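Type II restriction enzyme AgeI (Thalassobius gelatinovorus, PDB 5DWA) recognises the double-stranded DNA sequence 5'-ACCGGT-3' and cleaves it after the first adenine, leaving fragments with 5'-phosphate ends. Local coordinates at residues Ser195-Lys200 with Phe238-Arg243; Ser170-Val175 with Arg212-Thr217. One frame throughout, in Å; residues are numbered along the deposited sequence.

Contact 1 (Ser195-Lys200 with Phe238-Arg243); sequences STLDVK and FSYNLR. With nucleotides of chain C.
The carbonyl oxygen of T196 is held twice at the end of strand 236-239: Y240 N donates to T196 O at 2.9 Å, and S239 CA makes a CA-H...O contact to it at 3.2 Å. This is parallel pairing within the beta-alpha-beta unit 191-196, 223-230, 236-239 of a PD-(D/E)XK nuclease, and T196 N returns a bond of 2.9 Å to F238 O. Both strands end in the same way, each in an ST turn. T196 OG1, which also bonds to K168 O, accepts from D198 N, and S239 OG, with T244 OG1 as a further partner, accepts from N241 N. Beyond the strands a side chain takes over the pairing. N241 has CG anti to its backbone N (chi1 -171°), and its ND2 donates to D198 O at 3.0 Å in a nearly straight bond (168°), D198 O lying almost in the N241 amide plane while ND2 stands above the D198 carbonyl plane. N62 and the backbone of R243 supply donors for N241 OD1, while N211 O takes a second bond from ND2. L197 CD2 packs against Y240 CB at 3.7 Å. K200 reaches the DNA, its NZ donating to O4 of DT9 of chain C at 2.8 Å.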
# COMPACT_ATOMS: atom_id res chain seq x y z
N SER A 195 -6.03 -15.19 4.57
CA SER A 195 -7.37 -15.37 4.04
C SER A 195 -7.62 -14.27 3.03
O SER A 195 -7.40 -13.10 3.33
CB SER A 195 -8.43 -15.34 5.15
OG SER A 195 -8.18 -16.37 6.09
N THR A 196 -8.06 -14.63 1.83
CA THR A 196 -8.17 -13.63 0.80
C THR A 196 -9.32 -13.90 -0.14
O THR A 196 -9.70 -15.05 -0.35
CB THR A 196 -6.84 -13.53 0.01
OG1 THR A 196 -6.90 -12.42 -0.90
CG2 THR A 196 -6.50 -14.84 -0.74
N LEU A 197 -9.87 -12.83 -0.69
CA LEU A 197 -10.82 -12.97 -1.79
C LEU A 197 -10.07 -13.03 -3.12
O LEU A 197 -10.69 -13.29 -4.16
CB LEU A 197 -11.81 -11.81 -1.79
CG LEU A 197 -12.70 -11.76 -0.56
CD1 LEU A 197 -13.66 -10.60 -0.67
CD2 LEU A 197 -13.45 -13.07 -0.40
N ASP A 198 -8.76 -12.77 -3.08
CA ASP A 198 -7.89 -12.80 -4.27
C ASP A 198 -8.55 -12.06 -5.43
O ASP A 198 -8.68 -12.59 -6.53
CB ASP A 198 -7.56 -14.25 -4.67
CG ASP A 198 -6.45 -14.34 -5.73
OD1 ASP A 198 -5.68 -13.37 -5.89
OD2 ASP A 198 -6.34 -15.40 -6.38
N VAL A 199 -9.00 -10.84 -5.15
CA VAL A 199 -9.62 -10.01 -6.18
C VAL A 199 -8.58 -9.36 -7.08
O VAL A 199 -7.68 -8.66 -6.59
CB VAL A 199 -10.49 -8.90 -5.57
CG1 VAL A 199 -10.94 -7.90 -6.66
CG2 VAL A 199 -11.70 -9.49 -4.87
N LYS A 200 -8.69 -9.59 -8.38
CA LYS A 200 -8.00 -8.78 -9.38
C LYS A 200 -8.59 -9.03 -10.74
O LYS A 200 -8.52 -10.14 -11.27
CB LYS A 200 -6.49 -9.07 -9.44
CG LYS A 200 -5.74 -8.23 -10.49
CD LYS A 200 -5.82 -6.73 -10.22
CE LYS A 200 -4.94 -5.94 -11.20
NZ LYS A 200 -4.96 -4.46 -10.91
N PHE A 238 -6.10 -19.37 2.34
CA PHE A 238 -7.44 -19.73 1.92
C PHE A 238 -7.96 -18.64 1.02
O PHE A 238 -8.04 -17.49 1.42
CB PHE A 238 -8.35 -19.93 3.13
CG PHE A 238 -7.93 -21.09 3.98
CD1 PHE A 238 -6.94 -20.93 4.95
CD2 PHE A 238 -8.48 -22.34 3.79
CE1 PHE A 238 -6.54 -21.99 5.72
CE2 PHE A 238 -8.06 -23.41 4.55
CZ PHE A 238 -7.10 -23.24 5.52
N SER A 239 -8.28 -19.01 -0.22
CA SER A 239 -8.81 -18.06 -1.18
C SER A 239 -10.27 -18.37 -1.45
O SER A 239 -10.67 -19.54 -1.52
CB SER A 239 -8.02 -18.10 -2.49
OG SER A 239 -8.68 -17.30 -3.46
N TYR A 240 -11.06 -17.32 -1.61
CA TYR A 240 -12.47 -17.48 -1.92
C TYR A 240 -12.77 -16.97 -3.32
O TYR A 240 -13.90 -16.64 -3.66
CB TYR A 240 -13.33 -16.76 -0.87
CG TYR A 240 -13.04 -17.31 0.51
CD1 TYR A 240 -12.16 -16.66 1.36
CD2 TYR A 240 -13.60 -18.51 0.92
CE1 TYR A 240 -11.87 -17.18 2.62
CE2 TYR A 240 -13.31 -19.04 2.17
CZ TYR A 240 -12.44 -18.37 3.02
OH TYR A 240 -12.14 -18.89 4.26
N ASN A 241 -11.72 -16.92 -4.13
CA ASN A 241 -11.89 -16.76 -5.57
C ASN A 241 -11.87 -18.15 -6.18
O ASN A 241 -10.84 -18.81 -6.16
CB ASN A 241 -10.78 -15.89 -6.16
CG ASN A 241 -11.03 -15.52 -7.61
OD1 ASN A 241 -11.71 -16.25 -8.34
ND2 ASN A 241 -10.48 -14.39 -8.04
N LEU A 242 -13.01 -18.60 -6.72
CA LEU A 242 -13.07 -19.94 -7.30
C LEU A 242 -12.08 -20.14 -8.46
O LEU A 242 -11.80 -21.28 -8.84
CB LEU A 242 -14.49 -20.25 -7.77
CG LEU A 242 -15.56 -20.19 -6.68
CD1 LEU A 242 -16.93 -20.60 -7.24
CD2 LEU A 242 -15.16 -21.05 -5.49
N ARG A 243 -11.55 -19.05 -9.02
CA ARG A 243 -10.55 -19.14 -10.09
C ARG A 243 -9.11 -19.30 -9.60
O ARG A 243 -8.22 -19.61 -10.39
CB ARG A 243 -10.62 -17.90 -10.99
CG ARG A 243 -11.91 -17.81 -11.76
CD ARG A 243 -11.83 -16.75 -12.84
NE ARG A 243 -13.18 -16.43 -13.29
CZ ARG A 243 -14.01 -15.64 -12.62
NH1 ARG A 243 -13.62 -15.07 -11.48
NH2 ARG A 243 -15.23 -15.42 -13.07
P DT C 9 -8.11 3.09 -15.43
OP1 DT C 9 -8.65 4.39 -15.87
OP2 DT C 9 -8.47 1.84 -16.16
O5' DT C 9 -6.53 3.22 -15.36
C5' DT C 9 -5.96 4.21 -14.55
C4' DT C 9 -4.49 3.95 -14.39
O4' DT C 9 -4.29 2.68 -13.76
C3' DT C 9 -3.69 3.89 -15.69
O3' DT C 9 -2.83 5.01 -15.73
C2' DT C 9 -2.92 2.54 -15.61
C1' DT C 9 -3.03 2.20 -14.13
N1 DT C 9 -3.03 0.77 -13.79
C2 DT C 9 -2.04 0.29 -12.98
O2 DT C 9 -1.11 0.97 -12.58
N3 DT C 9 -2.16 -1.03 -12.65
C4 DT C 9 -3.18 -1.90 -13.03
O4 DT C 9 -3.21 -3.07 -12.67
C5 DT C 9 -4.19 -1.32 -13.87
C7 DT C 9 -5.34 -2.16 -14.36
C6 DT C 9 -4.08 -0.03 -14.20
O HOH W 1 -10.36 -17.98 6.02

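Contact 2 (Ser170-Val175 with Arg212-Thr217); sequences SLAERV and RGELGT. With nucleotides of chain C; nucleotides of chain D.
The carboxylate of E214 receives the A172 N-H from above its plane (43° out), with A172 N 3.0 Å from E214 OE1 in the conformer described. The other flat group, the guanidinium of R174, is sandwiched between L171 O, 4.2 Å above one face, and C2' of DC6 of chain C, 3.6 Å above the other, both offset toward the rim; S170 CB lies in plane at an edge. Here the loops that follow strands 159-168 and 191-196 of the PD-(D/E)XK fold meet beside the DNA. R174 bends at chi3 (-78°), which places NE for a weak bond of 3.0 Å to O6 of DG7 of chain C, while R174 NH2 donates to N7 of the same guanine, also at 3.0 Å. Pairing with the two major-groove acceptors of one guanine, one of them weakly, is consistent with base reading. The guanidinium also grips S170 end-on: R174 NH1 bonds to S170 O, and R174 NH2 to S170 OG at 2.8 Å. S170 OG in turn donates to OP2 of DG7 of chain C at 2.6 Å. An alanine in place of R174 would probably leave O6 and N7 of DG7, and O and OG of S170, without these donors. Away from the DNA, where K224 of helix 223-230 packs on both leucines, L171 CD1 meets L215 CD2 at 3.8 Å, the side chains crossing at about a right angle.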
# COMPACT_ATOMS: atom_id res chain seq x y z
N SER A 170 -7.61 -8.18 -1.67
CA SER A 170 -6.74 -8.30 -2.83
C SER A 170 -5.31 -8.27 -2.34
O SER A 170 -5.00 -7.64 -1.34
CB SER A 170 -6.99 -7.16 -3.83
OG SER A 170 -6.96 -5.89 -3.19
N LEU A 171 -4.42 -8.95 -3.07
CA LEU A 171 -3.05 -9.13 -2.61
C LEU A 171 -2.11 -8.03 -3.09
O LEU A 171 -1.37 -7.47 -2.28
CB LEU A 171 -2.54 -10.50 -3.05
CG LEU A 171 -3.32 -11.70 -2.51
CD1 LEU A 171 -2.68 -13.01 -2.95
CD2 LEU A 171 -3.42 -11.64 -0.97
N ALA A 172 -2.17 -7.71 -4.39
CA ALA A 172 -1.23 -6.78 -5.02
C ALA A 172 0.17 -7.04 -4.48
O ALA A 172 0.58 -8.20 -4.41
CB ALA A 172 -1.64 -5.32 -4.79
N GLU A 173 0.90 -6.02 -4.07
CA GLU A 173 2.13 -6.29 -3.33
C GLU A 173 1.93 -5.96 -1.86
O GLU A 173 2.86 -6.02 -1.06
CB GLU A 173 3.32 -5.52 -3.89
CG GLU A 173 3.89 -6.11 -5.18
CD GLU A 173 4.31 -7.56 -5.04
OE1 GLU A 173 4.69 -8.00 -3.93
OE2 GLU A 173 4.24 -8.28 -6.06
N ARG A 174 0.70 -5.63 -1.52
CA ARG A 174 0.36 -5.28 -0.15
C ARG A 174 0.45 -6.49 0.78
O ARG A 174 0.62 -6.34 1.98
CB ARG A 174 -1.03 -4.65 -0.10
CG ARG A 174 -1.02 -3.21 -0.57
CD ARG A 174 -2.42 -2.64 -0.65
NE ARG A 174 -3.13 -3.10 -1.83
CZ ARG A 174 -3.99 -4.11 -1.86
NH1 ARG A 174 -4.29 -4.77 -0.75
NH2 ARG A 174 -4.56 -4.46 -3.01
N VAL A 175 0.39 -7.69 0.22
CA VAL A 175 0.50 -8.88 1.04
C VAL A 175 1.93 -8.98 1.61
O VAL A 175 2.15 -9.62 2.64
CB VAL A 175 0.11 -10.16 0.25
CG1 VAL A 175 1.08 -10.40 -0.91
CG2 VAL A 175 0.06 -11.38 1.17
N ARG A 212 -9.40 -13.01 -12.26
CA ARG A 212 -8.53 -14.18 -12.20
C ARG A 212 -7.64 -14.19 -10.97
O ARG A 212 -6.98 -15.19 -10.69
CB ARG A 212 -7.67 -14.26 -13.47
CG ARG A 212 -8.50 -14.40 -14.72
CD ARG A 212 -7.64 -14.66 -15.94
NE ARG A 212 -8.49 -14.90 -17.10
CZ ARG A 212 -8.99 -13.94 -17.88
NH1 ARG A 212 -8.69 -12.67 -17.64
NH2 ARG A 212 -9.77 -14.25 -18.90
N GLY A 213 -7.60 -13.09 -10.23
CA GLY A 213 -6.74 -13.03 -9.06
C GLY A 213 -5.26 -12.88 -9.39
O GLY A 213 -4.89 -12.67 -10.55
N GLU A 214 -4.42 -13.03 -8.38
CA GLU A 214 -3.00 -12.70 -8.51
C GLU A 214 -2.07 -13.80 -8.01
O GLU A 214 -0.91 -13.53 -7.69
CB GLU A 214 -2.70 -11.40 -7.76
CG GLU A 214 -3.45 -10.20 -8.32
CD GLU A 214 -3.25 -8.93 -7.53
OE1 GLU A 214 -3.98 -8.71 -6.54
OE2 GLU A 214 -2.37 -8.13 -7.92
N LEU A 215 -2.56 -15.03 -7.96
CA LEU A 215 -1.77 -16.13 -7.44
C LEU A 215 -1.20 -17.06 -8.51
O LEU A 215 -0.49 -18.00 -8.18
CB LEU A 215 -2.59 -16.93 -6.42
CG LEU A 215 -2.71 -16.23 -5.06
CD1 LEU A 215 -3.82 -16.82 -4.20
CD2 LEU A 215 -1.36 -16.31 -4.34
N GLY A 216 -1.49 -16.80 -9.78
CA GLY A 216 -0.93 -17.62 -10.84
C GLY A 216 -1.28 -19.09 -10.70
O GLY A 216 -2.34 -19.43 -10.18
N THR A 217 -0.37 -19.96 -11.14
CA THR A 217 -0.58 -21.39 -11.05
C THR A 217 0.68 -22.03 -10.48
O THR A 217 1.72 -21.39 -10.46
CB THR A 217 -0.88 -22.01 -12.43
OG1 THR A 217 0.27 -21.84 -13.27
CG2 THR A 217 -2.09 -21.34 -13.08
P DC C 6 -7.05 -3.98 2.12
OP1 DC C 6 -7.84 -5.20 2.23
OP2 DC C 6 -5.58 -3.98 2.12
O5' DC C 6 -7.53 -3.25 0.79
C5' DC C 6 -8.89 -2.98 0.60
C4' DC C 6 -9.06 -2.16 -0.65
O4' DC C 6 -8.30 -0.94 -0.55
C3' DC C 6 -8.63 -2.84 -1.94
O3' DC C 6 -9.56 -2.51 -2.93
C2' DC C 6 -7.26 -2.20 -2.23
C1' DC C 6 -7.43 -0.80 -1.66
N1 DC C 6 -6.18 -0.22 -1.13
C2 DC C 6 -5.73 1.03 -1.59
O2 DC C 6 -6.34 1.61 -2.49
N3 DC C 6 -4.60 1.55 -1.05
C4 DC C 6 -3.96 0.90 -0.08
N4 DC C 6 -2.85 1.45 0.41
C5 DC C 6 -4.43 -0.35 0.42
C6 DC C 6 -5.53 -0.86 -0.12
P DG C 7 -9.91 -3.52 -4.12
OP1 DG C 7 -11.37 -3.72 -4.10
OP2 DG C 7 -9.01 -4.68 -4.13
O5' DG C 7 -9.55 -2.67 -5.43
C5' DG C 7 -10.15 -1.42 -5.66
C4' DG C 7 -9.47 -0.75 -6.85
O4' DG C 7 -8.17 -0.25 -6.45
C3' DG C 7 -9.20 -1.68 -8.02
O3' DG C 7 -9.28 -0.94 -9.20
C2' DG C 7 -7.76 -2.15 -7.76
C1' DG C 7 -7.14 -0.88 -7.21
N9 DG C 7 -6.04 -1.11 -6.29
C8 DG C 7 -5.64 -2.30 -5.74
N7 DG C 7 -4.67 -2.16 -4.88
C5 DG C 7 -4.45 -0.80 -4.83
C6 DG C 7 -3.52 -0.05 -4.07
O6 DG C 7 -2.69 -0.46 -3.25
N1 DG C 7 -3.63 1.31 -4.32
C2 DG C 7 -4.52 1.88 -5.20
N2 DG C 7 -4.48 3.21 -5.30
N3 DG C 7 -5.39 1.19 -5.92
C4 DG C 7 -5.29 -0.13 -5.69
P DA D 4 7.31 -5.18 -7.20
OP1 DA D 4 8.67 -4.71 -7.55
OP2 DA D 4 7.12 -6.20 -6.14
O5' DA D 4 6.41 -3.91 -6.82
C5' DA D 4 6.65 -2.68 -7.47
C4' DA D 4 5.54 -1.70 -7.19
O4' DA D 4 4.39 -2.02 -8.00
C3' DA D 4 5.02 -1.66 -5.75
O3' DA D 4 4.80 -0.34 -5.40
C2' DA D 4 3.69 -2.40 -5.84
C1' DA D 4 3.25 -1.89 -7.20
N9 DA D 4 2.16 -2.63 -7.80
C8 DA D 4 1.66 -3.84 -7.40
N7 DA D 4 0.67 -4.26 -8.15
C5 DA D 4 0.52 -3.24 -9.09
C6 DA D 4 -0.37 -3.07 -10.17
N6 DA D 4 -1.31 -3.95 -10.50
N1 DA D 4 -0.24 -1.95 -10.90
C2 DA D 4 0.70 -1.06 -10.58
N3 DA D 4 1.59 -1.12 -9.59
C4 DA D 4 1.44 -2.24 -8.88
O HOH W 2 -5.51 -10.71 -5.31

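After the earlier helices and strands, the chain runs through strand 159-168 into the loop holding 170-175, then through helix 178-187 to strand 191-196 and segment 195-200. The loop holding 212-217 comes back to 170-175, so contact 2 closes first; helix 223-230 and strand 236-239 follow before 238-243 closes contact 1. The segments alternate, and the two closures therefore cross. Segment 195-200 borders contact 2 directly: D198 OD1 lies 2.8 Å from E214 N, a probable hydrogen bond, and V199 O packs on S170 CB. Contact 1 pairs the ends of strands 191-196 and 236-239, contact 2 joins the loops after 159-168 and 191-196, and three adjacent parallel strands are thus tied at a DNA-facing side.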